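Stress response kinase A (Escherichia coli, PDB 1ZYL) phosphorylates itself and other proteins on serine and threonine using ATP, and probably protects cells from stress linked to reactive oxygen species. Local coordinates at residues L181-A184 and V185-H188; A187-R190 and E191-V195; E312-K315 and V316-P320. All coordinates share one frame; numbering follows the deposited sequence.

In the fold
Interaction 2 begins where interaction 1 ends, and interaction 3 follows much later; all lie on the same side of the chain's centre, away from the probable ATP, magnesium and active-site residues. Interactions 1 and 2 share Ala187 and His188, with centres about 12 Å apart: the first lies in the last turns of helix 171-188, the second is its exit towards strand 196-197. Interaction 3, at the end of helix 300-316, is centred about 10 Å from interaction 1 and about 19 Å from interaction 2. Leu181 meets Gln313 and Ala184 meets Leu317, so two helix ends distant in sequence pack together in the helical part of this kinase, and helix 266-283 touches all three.

Interaction 1: L181-A184 and V185-H188; sequences LIAA and VTAH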
loop_
_atom_site.group_PDB
_atom_site.type_symbol
_atom_site.label_atom_id
_atom_site.label_comp_id
_atom_site.label_asym_id
_atom_site.label_seq_id
_atom_site.Cartn_x
_atom_site.Cartn_y
_atom_site.Cartn_z
ATOM N N LEU A 181 -13.412 -6.692 -16.720
ATOM C CA LEU A 181 -13.298 -6.061 -15.419
ATOM C C LEU A 181 -12.897 -4.616 -15.573
ATOM O O LEU A 181 -13.510 -3.747 -14.966
ATOM C CB LEU A 181 -12.285 -6.793 -14.531
ATOM C CG LEU A 181 -12.261 -6.340 -13.062
ATOM C CD1 LEU A 181 -13.639 -6.471 -12.459
ATOM C CD2 LEU A 181 -11.271 -7.166 -12.272
ATOM N N ILE A 182 -11.885 -4.336 -16.389
ATOM C CA ILE A 182 -11.473 -2.946 -16.535
ATOM C C ILE A 182 -12.560 -2.110 -17.217
ATOM O O ILE A 182 -12.617 -0.894 -17.031
ATOM C CB ILE A 182 -10.089 -2.786 -17.273
ATOM C CG1 ILE A 182 -10.281 -2.663 -18.778
ATOM C CG2 ILE A 182 -9.178 -3.951 -16.945
ATOM C CD1 ILE A 182 -10.489 -1.227 -19.252
ATOM N N ALA A 183 -13.428 -2.740 -17.997
ATOM C CA ALA A 183 -14.501 -1.978 -18.628
ATOM C C ALA A 183 -15.483 -1.567 -17.526
ATOM O O ALA A 183 -15.927 -0.419 -17.463
ATOM C CB ALA A 183 -15.217 -2.817 -19.675
ATOM N N ALA A 184 -15.815 -2.510 -16.652
ATOM C CA ALA A 184 -16.736 -2.240 -15.562
ATOM C C ALA A 184 -16.212 -1.173 -14.606
ATOM O O ALA A 184 -16.917 -0.224 -14.286
ATOM C CB ALA A 184 -17.033 -3.521 -14.803
ATOM N N VAL A 185 -14.980 -1.325 -14.137
ATOM C CA VAL A 185 -14.423 -0.336 -13.222
ATOM C C VAL A 185 -14.328 1.034 -13.896
ATOM O O VAL A 185 -14.664 2.048 -13.286
ATOM C CB VAL A 185 -13.040 -0.784 -12.685
ATOM C CG1 VAL A 185 -12.229 -1.364 -13.789
ATOM C CG2 VAL A 185 -12.308 0.382 -12.075
ATOM N N THR A 186 -13.890 1.070 -15.151
ATOM C CA THR A 186 -13.794 2.338 -15.866
ATOM C C THR A 186 -15.163 3.026 -15.900
ATOM O O THR A 186 -15.271 4.229 -15.672
ATOM C CB THR A 186 -13.297 2.151 -17.329
ATOM O OG1 THR A 186 -13.901 0.981 -17.881
ATOM C CG2 THR A 186 -11.783 2.004 -17.395
ATOM N N ALA A 187 -16.211 2.255 -16.167
ATOM C CA ALA A 187 -17.560 2.808 -16.239
ATOM C C ALA A 187 -18.062 3.398 -14.920
ATOM O O ALA A 187 -19.016 4.170 -14.913
ATOM C CB ALA A 187 -18.543 1.743 -16.742
ATOM N N HIS A 188 -17.427 3.043 -13.808
ATOM C CA HIS A 188 -17.842 3.568 -12.512
ATOM C C HIS A 188 -16.796 4.502 -11.922
ATOM O O HIS A 188 -16.995 5.040 -10.838
ATOM C CB HIS A 188 -18.100 2.424 -11.530
ATOM C CG HIS A 188 -19.174 1.477 -11.971
ATOM N ND1 HIS A 188 -20.515 1.785 -11.894
ATOM C CD2 HIS A 188 -19.104 0.236 -12.505
ATOM C CE1 HIS A 188 -21.224 0.773 -12.363
ATOM N NE2 HIS A 188 -20.391 -0.181 -12.740
#
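The closing turns of helix 171-188 set Leu181 and Ile182 one turn before Val185 and Thr186, the spacing of an alpha-helix. Three backbone bonds of the i to i+4 type give the evidence: Val185 N to Leu181 O, Thr186 N to Ile182 O and Ala187 N to Ala183 O are each 3.0 Å long. The first is almost straight, with an N-H...O angle of 175°, while the second is more bent at 154°. One residue on, His188 N bonds to Val185 O at 3.0 Å, an i to i+3 link.

Among the side chains there is one apolar contact at i+4 and one at i+3. In the first, Ile182 sends CD1 to Thr186 CG2, 3.9 Å away, the two side chains crossing obliquely. In the second, Ile182 CB lies 4.3 Å from Val185 CG1, a methyl held between the backbone N and carbonyl carbon of Val185 (chi1 42°) and therefore turned back along the preceding turn. Thr186 turns its hydroxyl towards the carbonyls of Ile182 and Ala183. Its one proton has two acceptors in reach and both distances are very short, so neither bond is settled. With an alanine here, which has neither CG2 nor OG1, a small gap would probably open beside Ile182 CD1 and the two carbonyls would be left without their neighbouring hydroxyl.

Three helices and a loop residue surround this turn. Ile182 and Val185 pack on Leu153 and Thr186 on Leu149, both of helix 149-161, and Val185 also reaches Pro268 and Met272 of helix 266-283. Leu181 rests against Phe310 and Gln313 of helix 300-316, with Leu317 just beyond that helix touching Leu181, Ala184 and His188.

Interaction 2: A187-R190 and E191-V195; sequences AHWR and EDFTV
Arg190 NH2 is approached by several groups of the turn that follows it. The carbonyl Asp192 O lies 2.8 Å from Arg190 NH2, at the edge of the guanidinium and near its plane, and Phe193 CB stands 3.5 Å from the same nitrogen. This turn belongs to the irregular connection between helix 171-188 and strand 196-197 in this phosphotransferase-family kinase, and it sits near the surface. The carboxylate of Asp192 adds a long salt bridge, Asp192 OD2 to Arg190 NH2 at 3.8 Å. Because that oxygen is well out of the guanidinium plane, and the two flat groups are turned 67° against each other, the attraction is one of charge, with no N-H directed at it. Arg190 reaches the turn with its chain extended from CG to NE, and NH1 makes a weak hydrogen bond to Ala261 O.

The second half of the contact is aromatic. Phe193 presents its edge to the face of the Trp189 six-membered ring in an offset edge-to-face (T-shaped) pair, the ring planes meeting at 68° and the centroids 5.6 Å apart. With CG between its backbone N and carbonyl carbon (chi1 64°), the Phe193 ring is swung back towards the chain that precedes the turn. Trp189 also packs on Leu269 and Met272 of helix 266-283, and Phe193 on Pro225, so the pair bridges that helix and a loop of the fold. The nearest ring atoms of the pair are Trp189 CZ2 and Phe193 CE1, 3.9 Å apart, with CE1 lying towards the rim of the indole.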
loop_
_atom_site.group_PDB
_atom_site.type_symbol
_atom_site.label_atom_id
_atom_site.label_comp_id
_atom_site.label_asym_id
_atom_site.label_seq_id
_atom_site.Cartn_x
_atom_site.Cartn_y
_atom_site.Cartn_z
ATOM N N ALA A 187 -16.211 2.255 -16.167
ATOM C CA ALA A 187 -17.560 2.808 -16.239
ATOM C C ALA A 187 -18.062 3.398 -14.920
ATOM O O ALA A 187 -19.016 4.170 -14.913
ATOM C CB ALA A 187 -18.543 1.743 -16.742
ATOM N N HIS A 188 -17.427 3.043 -13.808
ATOM C CA HIS A 188 -17.842 3.568 -12.512
ATOM C C HIS A 188 -16.796 4.502 -11.922
ATOM O O HIS A 188 -16.995 5.040 -10.838
ATOM C CB HIS A 188 -18.100 2.424 -11.530
ATOM C CG HIS A 188 -19.174 1.477 -11.971
ATOM N ND1 HIS A 188 -20.515 1.785 -11.894
ATOM C CD2 HIS A 188 -19.104 0.236 -12.505
ATOM C CE1 HIS A 188 -21.224 0.773 -12.363
ATOM N NE2 HIS A 188 -20.391 -0.181 -12.740
ATOM N N TRP A 189 -15.679 4.696 -12.622
ATOM C CA TRP A 189 -14.628 5.573 -12.110
ATOM C C TRP A 189 -15.055 7.001 -12.338
ATOM O O TRP A 189 -15.915 7.259 -13.170
ATOM C CB TRP A 189 -13.303 5.314 -12.823
ATOM C CG TRP A 189 -12.106 5.929 -12.131
ATOM C CD1 TRP A 189 -11.176 6.754 -12.693
ATOM C CD2 TRP A 189 -11.704 5.749 -10.762
ATOM N NE1 TRP A 189 -10.217 7.099 -11.766
ATOM C CE2 TRP A 189 -10.515 6.500 -10.571
ATOM C CE3 TRP A 189 -12.229 5.028 -9.678
ATOM C CZ2 TRP A 189 -9.844 6.552 -9.341
ATOM C CZ3 TRP A 189 -11.559 5.080 -8.452
ATOM C CH2 TRP A 189 -10.378 5.840 -8.299
ATOM N N ARG A 190 -14.469 7.935 -11.602
ATOM C CA ARG A 190 -14.842 9.337 -11.768
ATOM C C ARG A 190 -13.774 10.272 -11.228
ATOM O O ARG A 190 -13.116 9.960 -10.237
ATOM C CB ARG A 190 -16.185 9.614 -11.068
ATOM C CG ARG A 190 -16.191 9.372 -9.554
ATOM C CD ARG A 190 -17.617 9.373 -8.998
ATOM N NE ARG A 190 -17.681 9.156 -7.551
ATOM C CZ ARG A 190 -17.251 10.021 -6.633
ATOM N NH1 ARG A 190 -17.355 9.729 -5.340
ATOM N NH2 ARG A 190 -16.721 11.180 -7.001
ATOM N N GLU A 191 -13.586 11.405 -11.898
ATOM C CA GLU A 191 -12.607 12.399 -11.463
ATOM C C GLU A 191 -13.406 13.448 -10.711
ATOM O O GLU A 191 -13.008 14.606 -10.580
ATOM C CB GLU A 191 -11.911 13.032 -12.669
ATOM C CG GLU A 191 -10.428 12.700 -12.795
ATOM C CD GLU A 191 -10.159 11.218 -12.978
ATOM O OE1 GLU A 191 -10.461 10.437 -12.050
ATOM O OE2 GLU A 191 -9.643 10.834 -14.049
ATOM N N ASP A 192 -14.550 12.999 -10.217
ATOM C CA ASP A 192 -15.492 13.822 -9.486
ATOM C C ASP A 192 -15.276 13.764 -7.961
ATOM O O ASP A 192 -16.217 13.919 -7.181
ATOM C CB ASP A 192 -16.899 13.346 -9.855
ATOM C CG ASP A 192 -17.974 14.246 -9.324
ATOM O OD1 ASP A 192 -17.842 15.485 -9.468
ATOM O OD2 ASP A 192 -18.960 13.713 -8.772
ATOM N N PHE A 193 -14.040 13.542 -7.530
ATOM C CA PHE A 193 -13.775 13.474 -6.104
ATOM C C PHE A 193 -12.562 14.290 -5.713
ATOM O O PHE A 193 -11.848 14.805 -6.569
ATOM C CB PHE A 193 -13.577 12.025 -5.654
ATOM C CG PHE A 193 -12.365 11.350 -6.251
ATOM C CD1 PHE A 193 -12.484 10.542 -7.377
ATOM C CD2 PHE A 193 -11.107 11.493 -5.662
ATOM C CE1 PHE A 193 -11.371 9.881 -7.904
ATOM C CE2 PHE A 193 -9.988 10.837 -6.184
ATOM C CZ PHE A 193 -10.124 10.029 -7.306
ATOM N N THR A 194 -12.335 14.400 -4.411
ATOM C CA THR A 194 -11.211 15.156 -3.890
ATOM C C THR A 194 -9.977 14.265 -3.817
ATOM O O THR A 194 -10.070 13.092 -3.447
ATOM C CB THR A 194 -11.517 15.710 -2.473
ATOM O OG1 THR A 194 -12.646 16.595 -2.535
ATOM C CG2 THR A 194 -10.305 16.465 -1.916
ATOM N N VAL A 195 -8.824 14.824 -4.172
ATOM C CA VAL A 195 -7.579 14.072 -4.150
ATOM C C VAL A 195 -6.659 14.646 -3.086
ATOM O O VAL A 195 -6.612 15.865 -2.889
ATOM C CB VAL A 195 -6.857 14.117 -5.533
ATOM C CG1 VAL A 195 -7.873 14.235 -6.647
ATOM C CG2 VAL A 195 -5.868 15.259 -5.589
#

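Interaction 3: E312-K315 and V316-P320; sequences EQAK and VLQEP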
loop_
_atom_site.group_PDB
_atom_site.type_symbol
_atom_site.label_atom_id
_atom_site.label_comp_id
_atom_site.label_asym_id
_atom_site.label_seq_id
_atom_site.Cartn_x
_atom_site.Cartn_y
_atom_site.Cartn_z
ATOM N N GLU A 312 -16.302 -12.426 -11.215
ATOM C CA GLU A 312 -17.191 -12.173 -10.089
ATOM C C GLU A 312 -17.233 -10.691 -9.701
ATOM O O GLU A 312 -18.290 -10.165 -9.346
ATOM C CB GLU A 312 -16.768 -13.013 -8.888
ATOM C CG GLU A 312 -17.838 -13.985 -8.441
ATOM C CD GLU A 312 -19.216 -13.341 -8.412
ATOM O OE1 GLU A 312 -19.368 -12.281 -7.761
ATOM O OE2 GLU A 312 -20.143 -13.897 -9.047
ATOM N N GLN A 313 -16.083 -10.023 -9.782
ATOM C CA GLN A 313 -15.990 -8.604 -9.441
ATOM C C GLN A 313 -16.817 -7.728 -10.360
ATOM O O GLN A 313 -17.400 -6.746 -9.912
ATOM C CB GLN A 313 -14.531 -8.126 -9.466
ATOM C CG GLN A 313 -13.884 -8.061 -8.094
ATOM C CD GLN A 313 -14.562 -7.059 -7.180
ATOM O OE1 GLN A 313 -14.579 -5.869 -7.467
ATOM N NE2 GLN A 313 -15.121 -7.537 -6.074
ATOM N N ALA A 314 -16.863 -8.070 -11.642
ATOM C CA ALA A 314 -17.643 -7.275 -12.586
ATOM C C ALA A 314 -19.136 -7.349 -12.238
ATOM O O ALA A 314 -19.882 -6.395 -12.462
ATOM C CB ALA A 314 -17.399 -7.751 -14.014
ATOM N N LYS A 315 -19.564 -8.476 -11.677
ATOM C CA LYS A 315 -20.959 -8.635 -11.298
ATOM C C LYS A 315 -21.293 -7.774 -10.080
ATOM O O LYS A 315 -22.423 -7.311 -9.918
ATOM C CB LYS A 315 -21.260 -10.106 -11.019
ATOM C CG LYS A 315 -21.170 -10.967 -12.269
ATOM C CD LYS A 315 -21.421 -12.434 -11.986
ATOM C CE LYS A 315 -21.269 -13.260 -13.258
ATOM N NZ LYS A 315 -21.275 -14.725 -12.969
ATOM N N VAL A 316 -20.298 -7.558 -9.230
ATOM C CA VAL A 316 -20.474 -6.741 -8.040
ATOM C C VAL A 316 -20.613 -5.284 -8.459
ATOM O O VAL A 316 -21.261 -4.486 -7.782
ATOM C CB VAL A 316 -19.263 -6.884 -7.107
ATOM C CG1 VAL A 316 -19.399 -5.961 -5.912
ATOM C CG2 VAL A 316 -19.139 -8.325 -6.656
ATOM N N LEU A 317 -20.000 -4.953 -9.590
ATOM C CA LEU A 317 -20.021 -3.599 -10.129
ATOM C C LEU A 317 -21.284 -3.309 -10.940
ATOM O O LEU A 317 -21.500 -2.181 -11.379
ATOM C CB LEU A 317 -18.773 -3.371 -10.996
ATOM C CG LEU A 317 -17.433 -3.370 -10.250
ATOM C CD1 LEU A 317 -16.313 -3.836 -11.157
ATOM C CD2 LEU A 317 -17.155 -1.988 -9.714
ATOM N N GLN A 318 -22.116 -4.328 -11.132
ATOM C CA GLN A 318 -23.349 -4.174 -11.901
ATOM C C GLN A 318 -24.580 -4.660 -11.145
ATOM O O GLN A 318 -24.513 -5.618 -10.370
ATOM C CB GLN A 318 -23.236 -4.923 -13.226
ATOM C CG GLN A 318 -22.338 -4.241 -14.238
ATOM C CD GLN A 318 -21.949 -5.157 -15.382
ATOM O OE1 GLN A 318 -21.134 -6.069 -15.216
ATOM N NE2 GLN A 318 -22.537 -4.925 -16.551
ATOM N N GLU A 319 -25.709 -3.998 -11.379
ATOM C CA GLU A 319 -26.941 -4.370 -10.709
ATOM C C GLU A 319 -27.377 -5.770 -11.118
ATOM O O GLU A 319 -27.494 -6.075 -12.307
ATOM C CB GLU A 319 -28.061 -3.364 -11.024
ATOM C CG GLU A 319 -28.581 -3.392 -12.461
ATOM C CD GLU A 319 -30.024 -2.897 -12.574
ATOM O OE1 GLU A 319 -30.876 -3.384 -11.799
ATOM O OE2 GLU A 319 -30.310 -2.037 -13.439
ATOM N N PRO A 320 -27.609 -6.650 -10.131
ATOM C CA PRO A 320 -28.040 -8.030 -10.385
ATOM C C PRO A 320 -29.488 -8.027 -10.872
ATOM O O PRO A 320 -30.340 -7.359 -10.284
ATOM C CB PRO A 320 -27.894 -8.687 -9.017
ATOM C CG PRO A 320 -28.245 -7.554 -8.081
ATOM C CD PRO A 320 -27.479 -6.395 -8.684
#
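Val316 has CG1 anti to its backbone N (chi1 176°), which leaves CG2 beside that nitrogen and facing the preceding turn, 3.4 Å from Glu312 O. Leu317 places CG anti to its own carbonyl carbon (chi1 -67°), and its CD1 comes to 3.3 Å from Gln313 O. Both branched side chains thus lie against carbonyls at the end of helix 300-316.

The backbone bonds record how the helix ends. Val316 N to Glu312 O, 3.3 Å, and Leu317 N to Gln313 O, 3.2 Å, keep the alpha-helical i to i+4 step. Weak i to i+3 bonds accompany them: Val316 N also reaches Gln313 O, Leu317 N reaches Ala314 O, and Gln318 N reaches Lys315 O at 3.2 Å. Gln313 O therefore receives two N-H groups.

Leu317 in turn packs on Leu181, Ala184 and His188 of helix 171-188 and on Glu267 of helix 266-283, joining the three helices. The mixture of i+4 and weaker i+3 bonds implies a helix whose last turn is partly tightened to the i+3 pattern, its carbonyls sharing donors while Leu317 finds apolar partners in Leu181 and Ala184.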